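Local atomic coordinates of LAIR1 ecotodomain from MGD21 antibody (Homo sapiens, PDB entry 7JZK), a protein that binds the V2 domain of a Plasmodium RIFIN as a LAIR1 immunoglobulin-type ectodomain carried as an insert in an antibody. Residues Ile8-Gly13 and Ser20-Val25; Thr34-Arg39 and Arg77-Lys82. One frame throughout, in Å; residues are numbered along the deposited sequence.

Interaction 1: Ile8-Gly13 and Ser20-Val25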
loop_
_atom_site.group_PDB
_atom_site.type_symbol
_atom_site.label_atom_id
_atom_site.label_comp_id
_atom_site.label_asym_id
_atom_site.label_seq_id
_atom_site.Cartn_x
_atom_site.Cartn_y
_atom_site.Cartn_z
ATOM N N ILE A 8 9.020 7.581 -17.892
ATOM C CA ILE A 8 7.626 7.878 -17.599
ATOM C C ILE A 8 7.189 8.974 -18.550
ATOM O O ILE A 8 7.933 9.936 -18.769
ATOM C CB ILE A 8 7.446 8.312 -16.120
ATOM C CG1 ILE A 8 6.063 8.896 -15.832
ATOM C CG2 ILE A 8 8.506 9.295 -15.669
ATOM C CD1 ILE A 8 4.952 7.917 -15.787
ATOM N N SER A 9 5.986 8.827 -19.109
ATOM C CA SER A 9 5.386 9.863 -19.944
ATOM C C SER A 9 3.910 9.966 -19.584
ATOM O O SER A 9 3.348 9.056 -18.981
ATOM C CB SER A 9 5.563 9.582 -21.451
ATOM O OG SER A 9 5.527 8.187 -21.737
ATOM N N ALA A 10 3.285 11.086 -19.954
ATOM C CA ALA A 10 1.869 11.315 -19.701
ATOM C C ALA A 10 1.159 11.691 -20.989
ATOM O O ALA A 10 1.655 12.517 -21.761
ATOM C CB ALA A 10 1.652 12.429 -18.671
ATOM N N GLU A 11 -0.016 11.096 -21.197
ATOM C CA GLU A 11 -0.830 11.328 -22.380
ATOM C C GLU A 11 -2.234 11.731 -21.943
ATOM O O GLU A 11 -2.861 11.017 -21.136
ATOM C CB GLU A 11 -0.885 10.059 -23.238
ATOM C CG GLU A 11 0.471 9.365 -23.389
ATOM C CD GLU A 11 0.371 8.028 -24.091
ATOM O OE1 GLU A 11 1.431 7.447 -24.426
ATOM O OE2 GLU A 11 -0.764 7.553 -24.306
ATOM N N PRO A 12 -2.795 12.814 -22.489
ATOM C CA PRO A 12 -2.243 13.617 -23.586
ATOM C C PRO A 12 -1.171 14.622 -23.177
ATOM O O PRO A 12 -0.744 15.364 -24.049
ATOM C CB PRO A 12 -3.469 14.364 -24.116
ATOM C CG PRO A 12 -4.353 14.539 -22.877
ATOM C CD PRO A 12 -4.114 13.311 -22.035
ATOM N N GLY A 13 -0.793 14.710 -21.907
ATOM C CA GLY A 13 0.205 15.694 -21.533
ATOM C C GLY A 13 0.312 15.866 -20.031
ATOM O O GLY A 13 -0.316 15.152 -19.251
ATOM N N SER A 20 -10.762 15.990 -16.482
ATOM C CA SER A 20 -10.366 15.232 -17.660
ATOM C C SER A 20 -9.463 14.067 -17.264
ATOM O O SER A 20 -9.066 13.920 -16.106
ATOM C CB SER A 20 -9.677 16.142 -18.679
ATOM O OG SER A 20 -9.644 15.549 -19.971
ATOM N N HIS A 21 -9.150 13.225 -18.249
ATOM C CA HIS A 21 -8.382 11.999 -18.079
ATOM C C HIS A 21 -6.896 12.263 -18.287
ATOM O O HIS A 21 -6.501 13.282 -18.857
ATOM C CB HIS A 21 -8.889 10.924 -19.050
ATOM C CG HIS A 21 -8.669 11.261 -20.493
ATOM N ND1 HIS A 21 -9.563 12.019 -21.222
ATOM C CD2 HIS A 21 -7.672 10.928 -21.351
ATOM C CE1 HIS A 21 -9.119 12.151 -22.460
ATOM N NE2 HIS A 21 -7.973 11.499 -22.564
ATOM N N VAL A 22 -6.068 11.346 -17.778
ATOM C CA VAL A 22 -4.629 11.342 -18.031
ATOM C C VAL A 22 -4.136 9.910 -17.904
ATOM O O VAL A 22 -4.714 9.110 -17.172
ATOM C CB VAL A 22 -3.868 12.287 -17.068
ATOM C CG1 VAL A 22 -3.829 11.717 -15.664
ATOM C CG2 VAL A 22 -2.441 12.520 -17.553
ATOM N N THR A 23 -3.098 9.561 -18.667
ATOM C CA THR A 23 -2.501 8.232 -18.572
ATOM C C THR A 23 -0.983 8.330 -18.457
ATOM O O THR A 23 -0.324 8.930 -19.316
ATOM C CB THR A 23 -2.867 7.362 -19.778
ATOM O OG1 THR A 23 -4.268 7.495 -20.055
ATOM C CG2 THR A 23 -2.552 5.901 -19.473
ATOM N N PHE A 24 -0.433 7.709 -17.417
ATOM C CA PHE A 24 1.007 7.599 -17.246
ATOM C C PHE A 24 1.455 6.304 -17.892
ATOM O O PHE A 24 0.939 5.232 -17.562
ATOM C CB PHE A 24 1.382 7.604 -15.760
ATOM C CG PHE A 24 1.017 8.868 -15.057
ATOM C CD1 PHE A 24 -0.156 8.959 -14.343
ATOM C CD2 PHE A 24 1.823 9.981 -15.156
ATOM C CE1 PHE A 24 -0.515 10.128 -13.719
ATOM C CE2 PHE A 24 1.484 11.151 -14.526
ATOM C CZ PHE A 24 0.303 11.228 -13.811
ATOM N N VAL A 25 2.431 6.410 -18.786
ATOM C CA VAL A 25 2.997 5.288 -19.530
ATOM C C VAL A 25 4.418 5.072 -19.035
ATOM O O VAL A 25 5.263 5.977 -19.117
ATOM C CB VAL A 25 2.978 5.533 -21.048
ATOM C CG1 VAL A 25 3.425 4.280 -21.796
ATOM C CG2 VAL A 25 1.590 5.986 -21.507
#
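An edge strand pairs antiparallel with its inner neighbour where Ile8-Gly13 meets Ser20-Val25, at one margin of a sheet in the immunoglobulin sandwich. The case illustrates how strand alternation sends Ala10 and Phe24 to one face and Ser9, Glu11, Thr23 and Val25 to the other. Ser9 with Val25 and Glu11 with Thr23 are hydrogen-bonded pairs, joined by four N-H...O bonds. The straightest runs from Val25 N to Ser9 O (2.8 Å, 169°), its donor in the carbonyl plane. Between these two pairs Ala10 and Phe24 form a non-hydrogen-bonded pair, where Ala10 CA lies 3.3 Å from Thr23 O in a CA-H...O contact.

On the Ala10-Phe24 face, with Ile8 CG1 anti to the backbone N (chi1 169°) and chi2 at 73°, CD1 comes to lie 3.6 Å from Phe24 CB. Ala10 CB touches Val22 CG2 at 4.2 Å. On the other face the extended Glu11 chain crosses Val25 obliquely, bringing OE1 within 3.3 Å of Val25 CG2, while its OE2 forms a salt bridge with Arg62. Ser9 OG, in the crowded position between backbone N and carbonyl carbon, makes a weak bond to Val25 O (3.4 Å); its stronger partner is Arg27.

Val22 and Phe24 pair through their backbones with Ile65 and Phe63 of strand 58-65 in the same sheet, while Ile8, Ala10 and Phe24 all pack on Leu93 of strand 85-97 in the facing sheet.

Interaction 2: Thr34-Arg39 and Arg77-Lys82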
loop_
_atom_site.group_PDB
_atom_site.type_symbol
_atom_site.label_atom_id
_atom_site.label_comp_id
_atom_site.label_asym_id
_atom_site.label_seq_id
_atom_site.Cartn_x
_atom_site.Cartn_y
_atom_site.Cartn_z
ATOM N N THR A 34 6.854 -6.577 -13.020
ATOM C CA THR A 34 5.937 -5.628 -12.420
ATOM C C THR A 34 6.424 -4.209 -12.676
ATOM O O THR A 34 7.613 -3.913 -12.527
ATOM C CB THR A 34 5.822 -5.844 -10.904
ATOM O OG1 THR A 34 5.690 -7.239 -10.617
ATOM C CG2 THR A 34 4.588 -5.197 -10.418
ATOM N N PHE A 35 5.492 -3.336 -13.031
ATOM C CA PHE A 35 5.713 -1.900 -13.038
ATOM C C PHE A 35 5.054 -1.300 -11.802
ATOM O O PHE A 35 3.903 -1.627 -11.499
ATOM C CB PHE A 35 5.099 -1.266 -14.278
ATOM C CG PHE A 35 6.091 -0.882 -15.297
ATOM C CD1 PHE A 35 6.144 -1.546 -16.507
ATOM C CD2 PHE A 35 7.012 0.104 -15.029
ATOM C CE1 PHE A 35 7.090 -1.199 -17.459
ATOM C CE2 PHE A 35 7.948 0.456 -15.955
ATOM C CZ PHE A 35 7.991 -0.192 -17.180
ATOM N N ARG A 36 5.759 -0.402 -11.111
ATOM C CA ARG A 36 5.218 0.324 -9.966
ATOM C C ARG A 36 5.296 1.817 -10.248
ATOM O O ARG A 36 6.387 2.350 -10.518
ATOM C CB ARG A 36 5.992 -0.006 -8.691
ATOM C CG ARG A 36 5.840 0.967 -7.538
ATOM C CD ARG A 36 6.449 0.377 -6.262
ATOM N NE ARG A 36 5.892 -0.935 -5.931
ATOM C CZ ARG A 36 6.268 -1.664 -4.878
ATOM N NH1 ARG A 36 7.208 -1.216 -4.047
ATOM N NH2 ARG A 36 5.704 -2.846 -4.649
ATOM N N LEU A 37 4.149 2.487 -10.139
ATOM C CA LEU A 37 4.022 3.922 -10.330
ATOM C C LEU A 37 3.985 4.577 -8.963
ATOM O O LEU A 37 3.100 4.265 -8.156
ATOM C CB LEU A 37 2.772 4.257 -11.128
ATOM C CG LEU A 37 2.418 5.731 -11.209
ATOM C CD1 LEU A 37 3.339 6.442 -12.204
ATOM C CD2 LEU A 37 0.979 5.796 -11.688
ATOM N N GLU A 38 5.000 5.381 -8.704
ATOM C CA GLU A 38 5.157 5.988 -7.377
ATOM C C GLU A 38 4.796 7.459 -7.419
ATOM O O GLU A 38 4.922 8.069 -8.466
ATOM C CB GLU A 38 6.600 5.843 -6.915
ATOM C CG GLU A 38 7.004 4.479 -6.412
ATOM C CD GLU A 38 8.434 4.500 -5.909
ATOM O OE1 GLU A 38 8.968 3.439 -5.589
ATOM O OE2 GLU A 38 9.003 5.587 -5.838
ATOM N N ARG A 39 4.339 7.977 -6.295
ATOM C CA ARG A 39 4.075 9.419 -6.178
ATOM C C ARG A 39 5.331 10.089 -5.637
ATOM O O ARG A 39 6.383 9.479 -5.667
ATOM C CB ARG A 39 2.864 9.655 -5.280
ATOM C CG ARG A 39 1.562 9.086 -5.818
ATOM C CD ARG A 39 0.494 10.156 -5.803
ATOM N NE ARG A 39 0.924 11.326 -6.551
ATOM C CZ ARG A 39 0.198 12.419 -6.725
ATOM N NH1 ARG A 39 -1.013 12.507 -6.209
ATOM N NH2 ARG A 39 0.690 13.425 -7.417
ATOM N N ARG A 77 6.543 8.730 -10.857
ATOM C CA ARG A 77 7.727 8.147 -11.493
ATOM C C ARG A 77 7.561 6.633 -11.566
ATOM O O ARG A 77 6.725 6.053 -10.878
ATOM C CB ARG A 77 9.013 8.517 -10.752
ATOM C CG ARG A 77 9.305 7.658 -9.545
ATOM C CD ARG A 77 10.529 8.170 -8.853
ATOM N NE ARG A 77 10.768 7.497 -7.580
ATOM C CZ ARG A 77 11.847 7.717 -6.825
ATOM N NH1 ARG A 77 12.774 8.589 -7.222
ATOM N NH2 ARG A 77 12.017 7.062 -5.685
ATOM N N CYS A 78 8.361 5.996 -12.409
ATOM C CA CYS A 78 8.223 4.565 -12.626
ATOM C C CYS A 78 9.409 3.811 -12.056
ATOM O O CYS A 78 10.520 4.336 -11.923
ATOM C CB CYS A 78 8.078 4.205 -14.112
ATOM S SG CYS A 78 6.827 5.153 -15.027
ATOM N N ILE A 79 9.141 2.568 -11.690
ATOM C CA ILE A 79 10.202 1.646 -11.329
ATOM C C ILE A 79 9.699 0.261 -11.691
ATOM O O ILE A 79 8.502 -0.014 -11.633
ATOM C CB ILE A 79 10.585 1.774 -9.837
ATOM C CG1 ILE A 79 11.804 0.917 -9.498
ATOM C CG2 ILE A 79 9.427 1.406 -8.961
ATOM C CD1 ILE A 79 12.230 1.066 -8.071
ATOM N N TYR A 80 10.592 -0.605 -12.123
ATOM C CA TYR A 80 10.124 -1.912 -12.528
ATOM C C TYR A 80 10.969 -2.970 -11.856
ATOM O O TYR A 80 12.073 -2.704 -11.370
ATOM C CB TYR A 80 10.132 -2.091 -14.047
ATOM C CG TYR A 80 11.496 -2.078 -14.681
ATOM C CD1 TYR A 80 12.009 -0.911 -15.223
ATOM C CD2 TYR A 80 12.262 -3.238 -14.770
ATOM C CE1 TYR A 80 13.231 -0.888 -15.808
ATOM C CE2 TYR A 80 13.493 -3.221 -15.345
ATOM C CZ TYR A 80 13.980 -2.046 -15.865
ATOM O OH TYR A 80 15.228 -2.024 -16.461
ATOM N N TYR A 81 10.403 -4.164 -11.797
ATOM C CA TYR A 81 11.039 -5.308 -11.167
ATOM C C TYR A 81 11.338 -6.350 -12.227
ATOM O O TYR A 81 10.444 -6.758 -12.959
ATOM C CB TYR A 81 10.142 -5.897 -10.062
ATOM C CG TYR A 81 10.840 -6.918 -9.168
ATOM C CD1 TYR A 81 11.648 -6.521 -8.125
ATOM C CD2 TYR A 81 10.693 -8.287 -9.372
ATOM C CE1 TYR A 81 12.304 -7.462 -7.320
ATOM C CE2 TYR A 81 11.347 -9.221 -8.562
ATOM C CZ TYR A 81 12.138 -8.802 -7.545
ATOM O OH TYR A 81 12.755 -9.726 -6.742
ATOM N N LYS A 82 12.595 -6.758 -12.325
ATOM C CA LYS A 82 12.982 -7.755 -13.315
ATOM C C LYS A 82 14.237 -8.479 -12.860
ATOM O O LYS A 82 15.137 -7.863 -12.293
ATOM C CB LYS A 82 13.128 -7.035 -14.665
ATOM C CG LYS A 82 13.079 -7.840 -15.938
ATOM C CD LYS A 82 14.422 -8.138 -16.572
ATOM C CE LYS A 82 14.296 -7.772 -18.058
ATOM N NZ LYS A 82 15.555 -7.591 -18.838
#
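Glu38 and Arg77 form a salt bridge, their side chains running side by side in the same direction from adjacent antiparallel strands. Arg77 NE reaches Glu38 OE2 at 3.1 Å, and NH2 adds a weak bond to the same oxygen. The carboxylate oxygen lies at the guanidinium edge, near its plane, yet is itself approached from above the carboxylate plane; the two groups are turned 46° apart. Arg77 CG takes the crowded position between backbone N and carbonyl carbon, Glu38 CG lies beside its own N, and both chains then run extended, which lays them alongside each other so that NE meets OE2.

Beneath them run five backbone bonds. Arg36 N to Ile79 O (2.8 Å) is nearly straight and almost along the C=O axis; the same pair is closed by Ile79 N to Arg36 O, and Glu38 with Arg77 is bonded in both directions too. These are the C and F strands of the immunoglobulin fold, and Cys78 carries the disulfide to Cys26 that ties the two sheets together, as is characteristic of the family.

On the Cys78 face, Tyr80 CB sits over the Phe35 ring, 4.1 Å from its centroid, in a CH-pi contact. The Tyr80 ring turns its edge toward the Phe35 face in an offset edge-to-face pair, planes at 63°. On the other face Ile79 CG2 lies 3.7 Å from Arg36 CB. Arg36 bends at chi3 (-55°) and forms a salt bridge with Asp47. Here the RIFIN chain arrives: its Ala99 packs on Arg36 and Ile79, and the backbone N of its Phe105 hydrogen-bonds with Tyr81 OH.

In the fold
From the N terminus, interaction 1 comes first: strand 22-28 returns alongside strand 7-11 after a short connection that includes strand 15-16. Only then does interaction 2 open, at 34-39, and it closes some forty residues later at 77-82, so the two lie in series, neither nested nor crossed. The long excursion between the segments of interaction 2 supplies strands 45-48, 52-55 and 58-65, contributing to both sheets. Although their centres are about 15 Å apart, the contacts meet across the sandwich interior: Ile8 CB packs 3.4 Å from Cys78 SG, and Leu37 CD1 touches both Ile8 CD1 and Phe24 CB. One contact builds the margin of the first sheet, the other the middle of the second.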